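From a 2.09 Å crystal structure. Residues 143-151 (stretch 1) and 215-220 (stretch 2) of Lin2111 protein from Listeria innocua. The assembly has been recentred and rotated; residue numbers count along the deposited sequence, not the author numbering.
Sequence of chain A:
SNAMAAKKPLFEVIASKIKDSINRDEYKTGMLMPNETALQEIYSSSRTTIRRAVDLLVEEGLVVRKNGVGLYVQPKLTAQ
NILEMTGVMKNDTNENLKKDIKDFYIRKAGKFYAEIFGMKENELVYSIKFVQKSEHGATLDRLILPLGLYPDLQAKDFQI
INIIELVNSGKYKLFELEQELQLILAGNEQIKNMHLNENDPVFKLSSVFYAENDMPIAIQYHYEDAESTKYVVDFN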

ATOM      1  N   LEU A 143      -0.386   6.913  12.294  1.00 23.82           N
ATOM      2  CA  LEU A 143      -0.796   7.634  11.093  1.00 24.88           C
ATOM      3  C   LEU A 143      -0.682   9.138  11.308  1.00 31.75           C
ATOM      4  O   LEU A 143      -1.051   9.663  12.370  1.00 30.00           O
ATOM      5  CB  LEU A 143      -2.258   7.339  10.781  1.00 31.69           C
ATOM      6  CG  LEU A 143      -2.680   6.173   9.900  1.00 54.90           C
ATOM      7  CD1 LEU A 143      -2.381   4.847  10.577  1.00 59.35           C
ATOM      8  CD2 LEU A 143      -4.165   6.312   9.588  1.00 58.55           C
ATOM      9  N   ILE A 144      -0.189   9.826  10.290  1.00 25.14           N
ATOM     10  CA  ILE A 144      -0.093  11.273  10.305  1.00 27.24           C
ATOM     11  C   ILE A 144      -0.835  11.830   9.087  1.00 24.93           C
ATOM     12  O   ILE A 144      -0.510  11.489   7.951  1.00 29.58           O
ATOM     13  CB  ILE A 144       1.373  11.735  10.276  1.00 27.58           C
ATOM     14  CG1 ILE A 144       2.168  11.076  11.408  1.00 31.35           C
ATOM     15  CG2 ILE A 144       1.456  13.259  10.367  1.00 25.31           C
ATOM     16  CD1 ILE A 144       1.803  11.561  12.803  1.00 34.82           C
ATOM     17  N   LEU A 145      -1.838  12.667   9.334  1.00 25.87           N
ATOM     18  CA  LEU A 145      -2.649  13.278   8.277  1.00 25.43           C
ATOM     19  C   LEU A 145      -2.713  14.787   8.489  1.00 29.76           C
ATOM     20  O   LEU A 145      -3.273  15.243   9.472  1.00 31.61           O
ATOM     21  CB  LEU A 145      -4.080  12.742   8.329  1.00 26.11           C
ATOM     22  CG  LEU A 145      -4.345  11.236   8.255  1.00 38.13           C
ATOM     23  CD1 LEU A 145      -5.839  10.949   8.422  1.00 37.50           C
ATOM     24  CD2 LEU A 145      -3.856  10.683   6.949  1.00 29.88           C
ATOM     25  N   PRO A 146      -2.143  15.572   7.564  1.00 35.34           N
ATOM     26  CA  PRO A 146      -2.203  17.033   7.714  1.00 34.30           C
ATOM     27  C   PRO A 146      -3.639  17.553   7.682  1.00 31.85           C
ATOM     28  O   PRO A 146      -4.443  17.146   6.840  1.00 33.25           O
ATOM     29  CB  PRO A 146      -1.421  17.547   6.499  1.00 36.47           C
ATOM     30  CG  PRO A 146      -0.558  16.388   6.084  1.00 34.84           C
ATOM     31  CD  PRO A 146      -1.377  15.171   6.375  1.00 28.07           C
ATOM     32  N   LEU A 147      -3.945  18.445   8.619  1.00 27.48           N
ATOM     33  CA  LEU A 147      -5.259  19.054   8.743  1.00 35.43           C
ATOM     34  C   LEU A 147      -5.736  19.670   7.442  1.00 35.25           C
ATOM     35  O   LEU A 147      -6.877  19.465   7.041  1.00 37.60           O
ATOM     36  CB  LEU A 147      -5.234  20.134   9.823  1.00 42.57           C
ATOM     37  CG  LEU A 147      -5.696  19.711  11.210  1.00 58.33           C
ATOM     38  CD1 LEU A 147      -7.203  19.540  11.212  1.00 58.06           C
ATOM     39  CD2 LEU A 147      -4.985  18.436  11.649  1.00 58.92           C
ATOM     40  N   GLY A 148      -4.856  20.433   6.799  1.00 31.00           N
ATOM     41  CA  GLY A 148      -5.180  21.112   5.553  1.00 34.39           C
ATOM     42  C   GLY A 148      -5.508  20.190   4.390  1.00 37.20           C
ATOM     43  O   GLY A 148      -6.010  20.634   3.363  1.00 36.14           O
ATOM     44  N   LEU A 149      -5.216  18.903   4.546  1.00 31.70           N
ATOM     45  CA  LEU A 149      -5.475  17.924   3.501  1.00 29.15           C
ATOM     46  C   LEU A 149      -6.718  17.096   3.837  1.00 34.37           C
ATOM     47  O   LEU A 149      -7.299  16.451   2.966  1.00 38.31           O
ATOM     48  CB  LEU A 149      -4.261  17.004   3.330  1.00 31.94           C
ATOM     49  CG  LEU A 149      -3.179  17.380   2.309  1.00 37.49           C
ATOM     50  CD1 LEU A 149      -3.137  18.873   2.022  1.00 39.81           C
ATOM     51  CD2 LEU A 149      -1.817  16.864   2.739  1.00 29.76           C
ATOM     52  N   TYR A 150      -7.102  17.097   5.112  1.00 29.64           N
ATOM     53  CA  TYR A 150      -8.326  16.427   5.558  1.00 32.48           C
ATOM     54  C   TYR A 150      -9.233  17.392   6.346  1.00 33.22           C
ATOM     55  O   TYR A 150      -9.735  17.047   7.420  1.00 34.28           O
ATOM     56  CB  TYR A 150      -7.985  15.172   6.382  1.00 25.78           C
ATOM     57  CG  TYR A 150      -7.166  14.166   5.593  1.00 25.40           C
ATOM     58  CD1 TYR A 150      -7.754  13.029   5.053  1.00 22.03           C
ATOM     59  CD2 TYR A 150      -5.812  14.378   5.357  1.00 26.31           C
ATOM     60  CE1 TYR A 150      -7.014  12.120   4.318  1.00 25.92           C
ATOM     61  CE2 TYR A 150      -5.066  13.476   4.614  1.00 28.48           C
ATOM     62  CZ  TYR A 150      -5.672  12.348   4.101  1.00 29.04           C
ATOM     63  OH  TYR A 150      -4.940  11.451   3.358  1.00 32.26           O
ATOM     64  N   PRO A 151      -9.459  18.599   5.793  1.00 33.68           N
ATOM     65  CA  PRO A 151     -10.133  19.711   6.482  1.00 46.00           C
ATOM     66  C   PRO A 151     -11.556  19.406   6.949  1.00 50.33           C
ATOM     67  O   PRO A 151     -11.972  19.921   7.982  1.00 62.10           O
ATOM     68  CB  PRO A 151     -10.181  20.802   5.399  1.00 44.99           C
ATOM     69  CG  PRO A 151     -10.153  20.038   4.121  1.00 44.90           C
ATOM     70  CD  PRO A 151      -9.141  18.967   4.403  1.00 35.50           C
HETATM   71  N   MSE A 215       2.780  14.793  -4.503  1.00 31.65           N
HETATM   72  CA  MSE A 215       2.270  15.447  -3.299  1.00 34.10           C
HETATM   73  C   MSE A 215       1.902  14.441  -2.207  1.00 30.09           C
HETATM   74  O   MSE A 215       0.890  13.747  -2.314  1.00 30.21           O
HETATM   75  CB  MSE A 215       1.049  16.304  -3.622  1.00 31.62           C
HETATM   76  CG  MSE A 215       0.451  16.975  -2.386  1.00 45.14           C
HETATM   77 SE   MSE A 215      -1.380  17.541  -2.693  0.56 52.14          SE
HETATM   78  CE  MSE A 215      -1.007  19.361  -3.287  1.00 60.60           C
ATOM     79  N   PRO A 216       2.721  14.370  -1.148  1.00 34.24           N
ATOM     80  CA  PRO A 216       2.449  13.471  -0.020  1.00 30.33           C
ATOM     81  C   PRO A 216       1.197  13.943   0.704  1.00 31.85           C
ATOM     82  O   PRO A 216       1.063  15.135   0.968  1.00 28.67           O
ATOM     83  CB  PRO A 216       3.674  13.652   0.886  1.00 29.91           C
ATOM     84  CG  PRO A 216       4.691  14.391   0.058  1.00 38.27           C
ATOM     85  CD  PRO A 216       3.896  15.220  -0.901  1.00 36.77           C
ATOM     86  N   ILE A 217       0.285  13.028   1.000  1.00 31.81           N
ATOM     87  CA  ILE A 217      -0.948  13.387   1.686  1.00 31.07           C
ATOM     88  C   ILE A 217      -1.076  12.676   3.024  1.00 29.52           C
ATOM     89  O   ILE A 217      -1.863  13.092   3.880  1.00 30.50           O
ATOM     90  CB  ILE A 217      -2.199  13.087   0.821  1.00 25.29           C
ATOM     91  CG1 ILE A 217      -2.295  11.591   0.515  1.00 26.17           C
ATOM     92  CG2 ILE A 217      -2.172  13.915  -0.471  1.00 25.33           C
ATOM     93  CD1 ILE A 217      -3.513  11.215  -0.324  1.00 32.53           C
ATOM     94  N   ALA A 218      -0.298  11.616   3.218  1.00 22.06           N
ATOM     95  CA  ALA A 218      -0.379  10.862   4.469  1.00 27.61           C
ATOM     96  C   ALA A 218       0.868  10.023   4.728  1.00 29.96           C
ATOM     97  O   ALA A 218       1.560   9.611   3.800  1.00 24.61           O
ATOM     98  CB  ALA A 218      -1.621   9.979   4.480  1.00 17.53           C
ATOM     99  N   ILE A 219       1.149   9.780   6.001  1.00 23.26           N
ATOM    100  CA  ILE A 219       2.250   8.913   6.392  1.00 28.45           C
ATOM    101  C   ILE A 219       1.755   7.882   7.383  1.00 30.23           C
ATOM    102  O   ILE A 219       0.975   8.206   8.288  1.00 29.13           O
ATOM    103  CB  ILE A 219       3.373   9.701   7.087  1.00 39.99           C
ATOM    104  CG1 ILE A 219       3.961  10.748   6.146  1.00 41.37           C
ATOM    105  CG2 ILE A 219       4.458   8.751   7.568  1.00 43.20           C
ATOM    106  CD1 ILE A 219       4.864  11.727   6.847  1.00 44.50           C
ATOM    107  N   GLN A 220       2.222   6.650   7.224  1.00 28.25           N
ATOM    108  CA  GLN A 220       1.924   5.579   8.174  1.00 27.87           C
ATOM    109  C   GLN A 220       3.188   4.837   8.578  1.00 26.46           C
ATOM    110  O   GLN A 220       4.050   4.559   7.743  1.00 22.22           O
ATOM    111  CB  GLN A 220       0.941   4.589   7.564  1.00 23.41           C
ATOM    112  CG  GLN A 220       0.553   3.437   8.487  1.00 22.15           C
ATOM    113  CD  GLN A 220      -0.528   2.561   7.857  1.00 32.88           C
ATOM    114  OE1 GLN A 220      -0.716   2.584   6.645  1.00 34.59           O
ATOM    115  NE2 GLN A 220      -1.253   1.812   8.681  1.00 36.23           N
TER

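Residues 143-146 and 215-220 are neighbouring antiparallel strands, with axes 4.7 Å apart at closest approach and N-to-C directions 164° apart. At least 67 residues separate any touching pair, so the contact is long-range in sequence. Together the stretches bury 423 Å².

Two backbone hydrogen bonds join the strands, both between Ile144 and Ile219. Ile144 N donates to Ile219 O at 2.8 Å, and Ile219 N donates to Ile144 O at 3.1 Å. Both are nearly straight, with angles at hydrogen of 166° and 167°. The same carbonyls also receive CA-H...O contacts: Leu143 CA lies 3.4 Å from Ile219 O, and Ala218 CA lies 3.5 Å from Ile144 O. Leu143 and Gln220 form the adjacent non-hydrogen-bonded pair, with CA atoms 4.5 Å apart.

Side chains of paired residues share a face of the sheet. Ile144 and Ile219 lie on one face, their CB atoms 4.3 Å apart. Leu143 and Gln220 lie on the other, where Leu143 CD1 packs 3.8 Å from Gln220 NE2. That amide nitrogen is hydrogen-bonded to a residue flanking one of the stretches.

Beyond the paired residues, apolar packing continues the contact. Leu145 CD2 sits 3.4 Å from Ala218 CB, a close approach to a small methyl side chain. After Pro146 the chain turns, with Leu149 N and Tyr150 N both donating to Pro146 O, at 3.0 and 3.2 Å. Leu149 points toward the second strand, and its CD2 lies 3.7 Å from Ile217 CA.

Ile217 O has no hydrogen bond to the first stretch. Pro146 CD and Tyr150 CE2 each approach Ile217 O to 3.3 Å. The oxygen lies at the tyrosine ring edge, near its plane, where the C-H groups are slightly positive. Tyr150 OH is 3.8 Å from Ala218 CB and hydrogen-bonds elsewhere in the structure.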